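Local coordinates for putative type VI secretion protein (Escherichia coli, PDB 6SK0) that forms the trimeric puncturing spike at the tip of the type VI secretion system and carries a phospholipase effector, at the interface of chains A and B. Coordinates in Å, arbitrary orientation; residue numbers count along the deposited sequence, not the author numbering. Chains: chain A/B, Putative type VI secretion protein.

Contact 1 and contact 2 lie about 66 Å apart along the VgrG spike and share no residues. Contact 1 brings strand 626-629 and helix 578-600 of one chain against strand 634-638 of the next, whereas contact 2 joins strand 742-746 to the turn that precedes strand 751-753, close to the C-terminal end of the modelled chain. Each contains a parallel beta bridge between chains, so the same principle of intertwined strands recurs at widely separated levels of the spike. With three copies in the assembly, such bridges knit the chains into one elongated body, and contact 1 adds helix-to-strand packing.

Contact 1: the interface of chains A and B. Residues chain A 580, 583-584, 627-630, 634; chain B 637-639.
B:Val637 of one VgrG chain enters a groove between strand 626-629 and helix 578-600 of its neighbour, in the intertwined triple-stranded beta-helix of the VgrG spike. A parallel bridge pairs it with A:His629. B:Val637 N donates to A:Leu628 O at 2.8 Å, a nearly straight bond (170° at H) approaching almost along the C=O axis. The return bond, from A:Ala630 N to B:Val637 O, is weak.

The valine's branched side chain suits this groove because its two methyls meet different walls. B:Val637 CG1, anti to the carbonyl carbon (chi1 -67°), points to the helix and reaches A:Leu584 CD2 at 3.9 Å, the two side chains crossing at about a right angle. B:Val637 CG2 turns to the strand, lying 3.7 Å from A:His629 CD2 and 4.0 Å from A:Leu627 CD1; the leucine's branched tip and the carbon side of the imidazole offer this methyl an apolar wall. The CB of B:Val637 also packs against A:Gln583 CB, 3.7 Å away.

Beside it, B:Ser638 provides a small polar group for the end of the bridge. The hydroxyl B:Ser638 OG donates to A:Ala630 O at 2.8 Å, tilted from the carbonyl plane. The long A:Gln583 side chain bends at chi2 and lays its amide alongside the turn out of the strand, with A:Gln583 CD 3.7 Å from B:Ala639 CA; the small alanine lets this flat group come near the backbone.

Farther out, A:Ala580 sets its CA 3.7 Å above one face of the A:His629 imidazole, toward the rim. This compact helix residue backs the ring from within chain A.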
loop_
_atom_site.group_PDB
_atom_site.type_symbol
_atom_site.label_atom_id
_atom_site.label_comp_id
_atom_site.label_asym_id
_atom_site.label_seq_id
_atom_site.Cartn_x
_atom_site.Cartn_y
_atom_site.Cartn_z
ATOM N N ALA A 580 -11.811 -10.251 11.951
ATOM C CA ALA A 580 -10.487 -9.712 11.676
ATOM C C ALA A 580 -9.439 -10.818 11.650
ATOM O O ALA A 580 -8.520 -10.795 10.826
ATOM C CB ALA A 580 -10.127 -8.649 12.710
ATOM N N GLN A 583 -9.652 -12.607 8.436
ATOM C CA GLN A 583 -8.975 -11.831 7.403
ATOM C C GLN A 583 -7.464 -11.993 7.484
ATOM O O GLN A 583 -6.799 -12.178 6.460
ATOM C CB GLN A 583 -9.360 -10.357 7.507
ATOM C CG GLN A 583 -10.791 -10.061 7.122
ATOM C CD GLN A 583 -11.189 -10.729 5.827
ATOM O OE1 GLN A 583 -12.153 -11.483 5.770
ATOM N NE2 GLN A 583 -10.444 -10.457 4.781
ATOM N N LEU A 584 -6.905 -11.926 8.692
ATOM C CA LEU A 584 -5.463 -12.087 8.849
ATOM C C LEU A 584 -5.006 -13.459 8.370
ATOM O O LEU A 584 -4.003 -13.575 7.658
ATOM C CB LEU A 584 -5.059 -11.872 10.305
ATOM C CG LEU A 584 -5.228 -10.470 10.884
ATOM C CD1 LEU A 584 -5.118 -10.517 12.388
ATOM C CD2 LEU A 584 -4.221 -9.499 10.292
ATOM N N LEU A 627 -4.600 -3.242 14.897
ATOM C CA LEU A 627 -5.452 -3.989 13.993
ATOM C C LEU A 627 -6.630 -3.106 13.623
ATOM O O LEU A 627 -7.438 -2.744 14.483
ATOM C CB LEU A 627 -5.906 -5.296 14.631
ATOM C CG LEU A 627 -6.777 -6.205 13.775
ATOM C CD1 LEU A 627 -6.110 -6.505 12.445
ATOM C CD2 LEU A 627 -7.063 -7.472 14.539
ATOM N N LEU A 628 -6.705 -2.740 12.356
ATOM C CA LEU A 628 -7.833 -2.018 11.800
ATOM C C LEU A 628 -8.619 -2.986 10.939
ATOM O O LEU A 628 -8.085 -3.543 9.975
ATOM C CB LEU A 628 -7.376 -0.817 10.981
ATOM C CG LEU A 628 -6.303 0.078 11.595
ATOM C CD1 LEU A 628 -6.019 1.229 10.663
ATOM C CD2 LEU A 628 -6.733 0.589 12.940
ATOM N N HIS A 629 -9.870 -3.205 11.297
ATOM C CA HIS A 629 -10.713 -4.104 10.536
ATOM C C HIS A 629 -12.089 -3.496 10.360
ATOM O O HIS A 629 -12.666 -2.972 11.312
ATOM C CB HIS A 629 -10.837 -5.468 11.202
ATOM C CG HIS A 629 -11.794 -6.366 10.499
ATOM N ND1 HIS A 629 -13.079 -6.570 10.939
ATOM C CD2 HIS A 629 -11.675 -7.063 9.347
ATOM C CE1 HIS A 629 -13.703 -7.377 10.105
ATOM N NE2 HIS A 629 -12.872 -7.694 9.133
ATOM N N ALA A 630 -12.605 -3.573 9.141
ATOM C CA ALA A 630 -13.956 -3.185 8.864
ATOM C C ALA A 630 -14.501 -4.264 7.942
ATOM O O ALA A 630 -13.801 -4.694 7.019
ATOM C CB ALA A 630 -14.071 -1.805 8.218
ATOM N N ILE A 634 -12.029 -0.494 3.935
ATOM C CA ILE A 634 -11.271 0.518 4.647
ATOM C C ILE A 634 -10.751 1.524 3.639
ATOM O O ILE A 634 -10.125 1.149 2.642
ATOM C CB ILE A 634 -10.120 -0.096 5.460
ATOM C CG1 ILE A 634 -10.674 -1.064 6.508
ATOM C CG2 ILE A 634 -9.296 0.998 6.096
ATOM C CD1 ILE A 634 -9.634 -1.699 7.389
ATOM N N VAL B 637 -7.177 -4.637 7.543
ATOM C CA VAL B 637 -7.793 -5.753 6.850
ATOM C C VAL B 637 -9.285 -5.528 6.692
ATOM O O VAL B 637 -9.940 -4.891 7.520
ATOM C CB VAL B 637 -7.530 -7.095 7.563
ATOM C CG1 VAL B 637 -6.062 -7.440 7.487
ATOM C CG2 VAL B 637 -8.021 -7.051 9.003
ATOM N N SER B 638 -9.816 -6.087 5.615
ATOM C CA SER B 638 -11.237 -6.094 5.334
ATOM C C SER B 638 -11.501 -7.220 4.356
ATOM O O SER B 638 -10.672 -7.511 3.496
ATOM C CB SER B 638 -11.708 -4.761 4.750
ATOM O OG SER B 638 -13.052 -4.846 4.334
ATOM N N ALA B 639 -12.659 -7.857 4.498
ATOM C CA ALA B 639 -13.116 -8.732 3.430
ATOM C C ALA B 639 -13.345 -7.943 2.152
ATOM O O ALA B 639 -13.096 -8.449 1.056
ATOM C CB ALA B 639 -14.388 -9.466 3.844
#

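Contact 2: the interface of chains A and B. Residues chain A 741-743; chain B 734, 747-751.
A:Asn742 and the backbone of B:Gln750 meet where strand 742-746 of one VgrG chain joins the turn leading into strand 751-753 of another, in the beta-structured spike. The polar contacts run in step along the two chains, from A:Gly741 to A:Ile743 and from B:Gly749 to B:Gln750. A:Asn742 OD1, the side-chain amide oxygen, accepts from B:Gln750 N at 2.8 Å, a nearly straight bond (168° at H) whose donor is tilted from the amide plane. Asparagine suits this place because its short side chain presents a carbonyl to a backbone N-H; with CG anti to the backbone carbonyl carbon (chi1 -57°), the amide is turned toward the B:Gln750 N-H. B:Gln750 O in turn accepts from A:Ile743 N at 3.1 Å. One step earlier, B:Gly749 N donates to A:Gly741 O at 2.8 Å, bent to 142° at H. Neither glycine brings a side chain to this close backbone approach, and B:Gly749 takes a backbone conformation that glycine tolerates readily. A:Ile743 and B:Ile751 form the parallel bridge.

Apolar packing lies beside these bonds. A:Ile743 extends its CG1 branch toward small partners, 3.7 Å from B:Ala734 CB and 3.8 Å from B:Cys747 CB, and the compact alanine and cysteine allow the branched isoleucine to approach. B:Pro748 brings its ring atom CG to 4.0 Å from A:Gly741 CA; its cyclic side chain restricts the backbone of the turn that presents B:Gly749. Alongside the asparagine amide, the aliphatic stem of B:Gln750 brings CG to 4.1 Å from A:Asn742 CG.

Together the backbone pairing and the packed isoleucine join two chains near the C-terminal end of the modelled spike, helping to hold the three chains of the spike together.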
loop_
_atom_site.group_PDB
_atom_site.type_symbol
_atom_site.label_atom_id
_atom_site.label_comp_id
_atom_site.label_asym_id
_atom_site.label_seq_id
_atom_site.Cartn_x
_atom_site.Cartn_y
_atom_site.Cartn_z
ATOM N N GLY A 741 36.245 -9.826 -36.226
ATOM C CA GLY A 741 35.692 -8.986 -37.259
ATOM C C GLY A 741 35.140 -9.866 -38.350
ATOM O O GLY A 741 35.132 -9.495 -39.521
ATOM N N ASN A 742 34.689 -11.050 -37.965
ATOM C CA ASN A 742 34.286 -12.072 -38.906
ATOM C C ASN A 742 32.801 -12.352 -38.794
ATOM O O ASN A 742 32.158 -12.064 -37.783
ATOM C CB ASN A 742 35.064 -13.366 -38.677
ATOM C CG ASN A 742 36.548 -13.165 -38.765
ATOM O OD1 ASN A 742 37.041 -12.520 -39.682
ATOM N ND2 ASN A 742 37.272 -13.708 -37.805
ATOM N N ILE A 743 32.267 -12.923 -39.860
ATOM C CA ILE A 743 30.925 -13.473 -39.882
ATOM C C ILE A 743 31.043 -14.941 -40.234
ATOM O O ILE A 743 31.673 -15.296 -41.234
ATOM C CB ILE A 743 30.019 -12.741 -40.884
ATOM C CG1 ILE A 743 30.021 -11.244 -40.607
ATOM C CG2 ILE A 743 28.625 -13.308 -40.834
ATOM C CD1 ILE A 743 29.198 -10.447 -41.572
ATOM N N ALA B 734 31.847 -6.316 -37.726
ATOM C CA ALA B 734 30.977 -7.105 -38.576
ATOM C C ALA B 734 29.528 -6.678 -38.389
ATOM O O ALA B 734 29.115 -6.255 -37.310
ATOM C CB ALA B 734 31.127 -8.590 -38.265
ATOM N N CYS B 747 31.935 -7.117 -43.070
ATOM C CA CYS B 747 32.878 -7.334 -41.990
ATOM C C CYS B 747 34.272 -6.989 -42.481
ATOM O O CYS B 747 34.563 -7.142 -43.670
ATOM C CB CYS B 747 32.827 -8.779 -41.476
ATOM S SG CYS B 747 33.490 -10.021 -42.563
ATOM N N PRO B 748 35.141 -6.496 -41.600
ATOM C CA PRO B 748 36.532 -6.261 -42.003
ATOM C C PRO B 748 37.332 -7.537 -42.143
ATOM O O PRO B 748 38.357 -7.531 -42.829
ATOM C CB PRO B 748 37.074 -5.388 -40.871
ATOM C CG PRO B 748 36.271 -5.803 -39.695
ATOM C CD PRO B 748 34.901 -6.115 -40.200
ATOM N N GLY B 749 36.900 -8.623 -41.515
ATOM C CA GLY B 749 37.588 -9.886 -41.628
ATOM C C GLY B 749 37.018 -10.737 -42.737
ATOM O O GLY B 749 36.835 -10.262 -43.857
ATOM N N GLN B 750 36.707 -11.986 -42.440
ATOM C CA GLN B 750 36.244 -12.912 -43.455
ATOM C C GLN B 750 34.824 -13.368 -43.163
ATOM O O GLN B 750 34.404 -13.443 -42.007
ATOM C CB GLN B 750 37.174 -14.113 -43.552
ATOM C CG GLN B 750 37.164 -15.015 -42.355
ATOM C CD GLN B 750 37.819 -16.343 -42.647
ATOM O OE1 GLN B 750 38.814 -16.408 -43.367
ATOM N NE2 GLN B 750 37.262 -17.413 -42.100
ATOM N N ILE B 751 34.089 -13.652 -44.226
ATOM C CA ILE B 751 32.790 -14.295 -44.131
ATOM C C ILE B 751 32.988 -15.775 -44.412
ATOM O O ILE B 751 33.410 -16.158 -45.506
ATOM C CB ILE B 751 31.787 -13.672 -45.107
ATOM C CG1 ILE B 751 31.614 -12.191 -44.795
ATOM C CG2 ILE B 751 30.471 -14.404 -45.042
ATOM C CD1 ILE B 751 30.722 -11.469 -45.741
#